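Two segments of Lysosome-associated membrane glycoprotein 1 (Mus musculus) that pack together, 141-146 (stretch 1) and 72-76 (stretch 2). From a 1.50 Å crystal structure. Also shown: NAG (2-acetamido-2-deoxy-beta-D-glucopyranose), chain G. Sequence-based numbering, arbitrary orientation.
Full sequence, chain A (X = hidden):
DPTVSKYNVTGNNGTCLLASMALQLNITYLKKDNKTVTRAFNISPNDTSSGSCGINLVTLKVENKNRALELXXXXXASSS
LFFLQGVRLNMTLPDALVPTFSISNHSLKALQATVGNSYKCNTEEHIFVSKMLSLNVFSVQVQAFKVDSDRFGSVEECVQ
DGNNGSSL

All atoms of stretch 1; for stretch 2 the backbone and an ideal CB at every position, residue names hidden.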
ATOM      1  N   GLN A 141     -10.163  -2.833  -1.179  1.00 10.54           N
ATOM      2  CA  GLN A 141     -10.361  -4.058  -1.933  1.00 10.09           C
ATOM      3  C   GLN A 141      -9.159  -4.150  -2.862  1.00  9.77           C
ATOM      4  O   GLN A 141      -8.833  -3.177  -3.548  1.00  9.97           O
ATOM      5  CB  GLN A 141     -11.686  -4.062  -2.697  1.00 10.52           C
ATOM      6  CG  GLN A 141     -11.953  -5.400  -3.390  1.00 11.90           C
ATOM      7  CD  GLN A 141     -13.377  -5.550  -3.863  1.00 14.27           C
ATOM      8  OE1 GLN A 141     -14.147  -4.583  -3.893  1.00 14.20           O
ATOM      9  NE2 GLN A 141     -13.743  -6.771  -4.243  1.00 11.42           N
ATOM     10  N   VAL A 142      -8.465  -5.286  -2.856  1.00  9.14           N
ATOM     11  CA  VAL A 142      -7.225  -5.382  -3.614  1.00  8.96           C
ATOM     12  C   VAL A 142      -6.997  -6.802  -4.120  1.00 10.29           C
ATOM     13  O   VAL A 142      -7.373  -7.789  -3.478  1.00 10.82           O
ATOM     14  CB  VAL A 142      -6.013  -4.887  -2.769  1.00  9.83           C
ATOM     15  CG1 VAL A 142      -5.767  -5.794  -1.571  1.00 11.02           C
ATOM     16  CG2 VAL A 142      -4.759  -4.773  -3.629  1.00 12.58           C
ATOM     17  N   GLN A 143      -6.401  -6.899  -5.300  1.00  9.40           N
ATOM     18  CA  GLN A 143      -6.098  -8.189  -5.899  1.00  9.27           C
ATOM     19  C   GLN A 143      -4.821  -8.095  -6.726  1.00 10.29           C
ATOM     20  O   GLN A 143      -4.695  -7.203  -7.576  1.00 11.14           O
ATOM     21  CB  GLN A 143      -7.271  -8.652  -6.755  1.00  8.59           C
ATOM     22  CG  GLN A 143      -7.099 -10.046  -7.353  1.00 12.28           C
ATOM     23  CD  GLN A 143      -8.381 -10.531  -7.992  1.00  9.25           C
ATOM     24  OE1 GLN A 143      -9.472 -10.120  -7.595  1.00 11.27           O
ATOM     25  NE2 GLN A 143      -8.263 -11.403  -8.996  1.00 12.20           N
ATOM     26  N   ALA A 144      -3.879  -8.998  -6.468  1.00  9.16           N
ATOM     27  CA  ALA A 144      -2.590  -8.993  -7.141  1.00 10.12           C
ATOM     28  C   ALA A 144      -2.327 -10.316  -7.856  1.00 11.04           C
ATOM     29  O   ALA A 144      -2.804 -11.375  -7.422  1.00 12.43           O
ATOM     30  CB  ALA A 144      -1.469  -8.701  -6.137  1.00 11.91           C
ATOM     31  N   PHE A 145      -1.580 -10.202  -8.954  1.00 10.98           N
ATOM     32  CA  PHE A 145      -1.079 -11.293  -9.793  1.00 11.95           C
ATOM     33  C   PHE A 145      -2.176 -11.779 -10.737  1.00 13.72           C
ATOM     34  O   PHE A 145      -2.336 -11.216 -11.814  1.00 20.86           O
ATOM     35  CB  PHE A 145      -0.473 -12.418  -8.937  1.00 12.25           C
ATOM     36  CG  PHE A 145       0.776 -11.984  -8.203  1.00 10.81           C
ATOM     37  CD1 PHE A 145       2.008 -12.019  -8.840  1.00 10.56           C
ATOM     38  CD2 PHE A 145       0.708 -11.483  -6.912  1.00 11.09           C
ATOM     39  CE1 PHE A 145       3.153 -11.585  -8.196  1.00 12.13           C
ATOM     40  CE2 PHE A 145       1.851 -11.042  -6.259  1.00 13.30           C
ATOM     41  CZ  PHE A 145       3.078 -11.094  -6.906  1.00 12.92           C
ATOM     42  N   LYS A 146      -2.940 -12.788 -10.349  1.00 13.69           N
ATOM     43  CA  LYS A 146      -3.983 -13.303 -11.230  1.00 15.07           C
ATOM     44  C   LYS A 146      -5.227 -12.414 -11.205  1.00 14.31           C
ATOM     45  O   LYS A 146      -5.829 -12.202 -10.153  1.00 14.91           O
ATOM     46  CB  LYS A 146      -4.346 -14.730 -10.837  1.00 17.99           C
ATOM     47  CG  LYS A 146      -5.333 -15.414 -11.768  1.00 24.48           C
ATOM     48  CD  LYS A 146      -5.367 -16.907 -11.471  1.00 25.27           C
ATOM     49  CE  LYS A 146      -6.364 -17.629 -12.360  1.00 36.91           C
ATOM     50  NZ  LYS A 146      -7.753 -17.140 -12.135  1.00 36.84           N
ATOM     51  N   UNK A  72       4.654  -3.219  -2.396  1.00  9.64           N
ATOM     52  CA  UNK A  72       5.139  -4.403  -3.086  1.00 11.57           C
ATOM     53  C   UNK A  72       4.317  -5.597  -2.655  1.00 10.34           C
ATOM     54  O   UNK A  72       4.140  -5.839  -1.465  1.00 10.92           O
ATOM     55  CB  UNK A  72       6.625  -4.637  -2.808  1.00 11.57           C
ATOM     56  N   UNK A  73       3.790  -6.322  -3.631  1.00 10.33           N
ATOM     57  CA  UNK A  73       2.987  -7.504  -3.371  1.00  9.95           C
ATOM     58  C   UNK A  73       3.767  -8.741  -3.783  1.00 10.75           C
ATOM     59  O   UNK A  73       4.474  -8.739  -4.794  1.00 11.60           O
ATOM     60  CB  UNK A  73       1.649  -7.433  -4.110  1.00  9.95           C
ATOM     61  N   UNK A  74       3.641  -9.791  -2.985  1.00  9.69           N
ATOM     62  CA  UNK A  74       4.284 -11.051  -3.278  1.00 10.79           C
ATOM     63  C   UNK A  74       3.273 -12.165  -3.280  1.00 13.20           C
ATOM     64  O   UNK A  74       2.117 -11.992  -2.901  1.00 11.92           O
ATOM     65  CB  UNK A  74       5.399 -11.341  -2.271  1.00 10.79           C
ATOM     66  N   UNK A  75       3.709 -13.330  -3.723  1.00 19.64           N
ATOM     67  CA  UNK A  75       2.858 -14.489  -3.617  1.00 23.80           C
ATOM     68  C   UNK A  75       3.680 -15.746  -3.598  1.00 29.86           C
ATOM     69  O   UNK A  75       4.814 -15.789  -4.072  1.00 29.89           O
ATOM     70  CB  UNK A  75       1.848 -14.529  -4.765  1.00 23.80           C
ATOM     71  N   UNK A  76       3.074 -16.770  -3.026  1.00 22.13           N
ATOM     72  CA  UNK A  76       3.709 -18.045  -2.807  1.00 17.85           C
ATOM     73  C   UNK A  76       2.968 -19.040  -3.678  1.00 24.30           C
ATOM     74  O   UNK A  76       1.806 -19.358  -3.418  1.00 28.18           O
ATOM     75  CB  UNK A  76       3.697 -18.449  -1.331  1.00 17.85           C
TER
HETATM   76  C1  NAG G 406       4.658 -21.272   0.813  1.00 43.50           C
HETATM   77  C2  NAG G 406       5.157 -21.129   2.237  1.00 43.74           C
HETATM   78  C3  NAG G 406       5.777 -22.440   2.690  1.00 45.80           C
HETATM   79  C4  NAG G 406       4.757 -23.563   2.550  1.00 49.95           C
HETATM   80  C5  NAG G 406       4.146 -23.592   1.145  1.00 39.43           C
HETATM   81  C6  NAG G 406       2.954 -24.513   1.060  1.00 39.99           C
HETATM   82  C7  NAG G 406       5.896 -18.999   3.191  1.00 62.15           C
HETATM   83  C8  NAG G 406       6.965 -17.949   3.210  1.00 62.60           C
HETATM   84  N2  NAG G 406       6.102 -20.032   2.368  1.00 55.50           N
HETATM   85  O3  NAG G 406       6.205 -22.328   4.042  1.00 53.83           O
HETATM   86  O4  NAG G 406       5.380 -24.817   2.812  1.00 40.22           O
HETATM   87  O5  NAG G 406       3.671 -22.291   0.759  1.00 34.40           O
HETATM   88  O6  NAG G 406       1.937 -24.102   1.965  1.00 40.38           O
HETATM   89  O7  NAG G 406       4.891 -18.916   3.892  1.00 65.44           O

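Position 72 lies in an extended strand, with phi/psi of -117/128. Nothing of stretch 1 comes within 5.5 Å of its ideal CB, so stretch 1 sets no demand here and many side chains would do. The deposited residue is Q72. Its side chain makes no contact with stretch 1, and Q72 NE2 is hydrogen-bonded to a residue flanking one of the stretches.

Position 73 points its CA-to-CB bond toward stretch 1. The ideal CB is 3.9 Å from A144 CB and 4.2 Å from F145 CE2. V142 also turns its side chain to this side. The surface on offer is apolar, with no charged group, and A144 is small enough to leave room. A long aliphatic or an aromatic side chain would suit; a short one would reach A144 but not V142. The residue is F73, with chi1 at -66° (m). This rotamer carries the ring toward V142, where F73 CZ lies 4.0 Å from V142 CG2. F73 CB packs on A144 CB at 3.9 Å. The backbone takes part too: F73 O sits at the edge of the F145 ring, 3.5 Å from F145 CZ.

Position 74 has its CA-to-CB direction away from stretch 1. The ideal CB is 5.2 Å from F145 CZ. The phi/psi of -126/171 is open to ordinary L-residues, so the backbone does not require glycine, and stretch 1 alone would leave the choice wide. The residue is G74. With no side chain, it meets stretch 1 through its backbone: G74 C is 3.5 Å from F145 CE2.

Position 75 points toward stretch 1 again, as the alternation of a strand predicts. Its ideal CB is 3.8 Å from F145 CE2, beside the open face of the phenyl ring. Leucine, isoleucine, methionine or an aromatic residue could cover that face. The residue is M75, with chi1 at 63° (p). M75 CG lies almost on the ring normal of F145, 3° off it and 3.5 Å from the centroid of that ring, a CH-pi contact. M75 SD follows over the same face, 4.1 Å from the centroid of the F145 ring and 24° off the normal. The end of the side chain then leads away. No hydrogen bond joins the two stretches.

Position 76 is out of reach of stretch 1, but the NAG lies close to its ideal CB. A sugar so placed points to asparagine, the usual site of N-linked glycans. The residue is N76, and N76 ND2 is covalently bonded to NAG C1 at 1.4 Å.

Stretch 2, residues 72-76: QFGMN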
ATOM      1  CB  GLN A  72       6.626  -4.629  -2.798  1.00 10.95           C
ATOM      2  CG  GLN A  72       7.483  -3.428  -3.136  1.00 14.91           C
ATOM      3  CD  GLN A  72       8.942  -3.772  -3.357  1.00 22.20           C
ATOM      4  OE1 GLN A  72       9.414  -4.831  -2.950  1.00 24.33           O
ATOM      5  NE2 GLN A  72       9.665  -2.872  -4.014  1.00 24.81           N
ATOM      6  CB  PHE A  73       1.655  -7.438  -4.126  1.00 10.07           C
ATOM      7  CG  PHE A  73       0.754  -6.344  -3.648  1.00 10.33           C
ATOM      8  CD1 PHE A  73       0.899  -5.049  -4.124  1.00 10.89           C
ATOM      9  CD2 PHE A  73      -0.219  -6.603  -2.701  1.00 10.81           C
ATOM     10  CE1 PHE A  73       0.074  -4.026  -3.663  1.00 12.39           C
ATOM     11  CE2 PHE A  73      -1.043  -5.589  -2.238  1.00 11.96           C
ATOM     12  CZ  PHE A  73      -0.898  -4.305  -2.717  1.00 10.72           C
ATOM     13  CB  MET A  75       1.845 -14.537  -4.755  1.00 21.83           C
ATOM     14  CG  MET A  75       2.428 -14.662  -6.124  1.00 27.82           C
ATOM     15  SD  MET A  75       1.214 -15.535  -7.106  1.00 27.94           S
ATOM     16  CE  MET A  75       1.582 -17.226  -6.665  1.00 22.59           C
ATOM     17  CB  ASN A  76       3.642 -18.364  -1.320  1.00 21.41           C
ATOM     18  CG  ASN A  76       4.259 -19.684  -0.962  1.00 22.54           C
ATOM     19  OD1 ASN A  76       4.837 -20.380  -1.797  1.00 32.69           O
ATOM     20  ND2 ASN A  76       4.136 -20.039   0.307  1.00 31.63           N
TER
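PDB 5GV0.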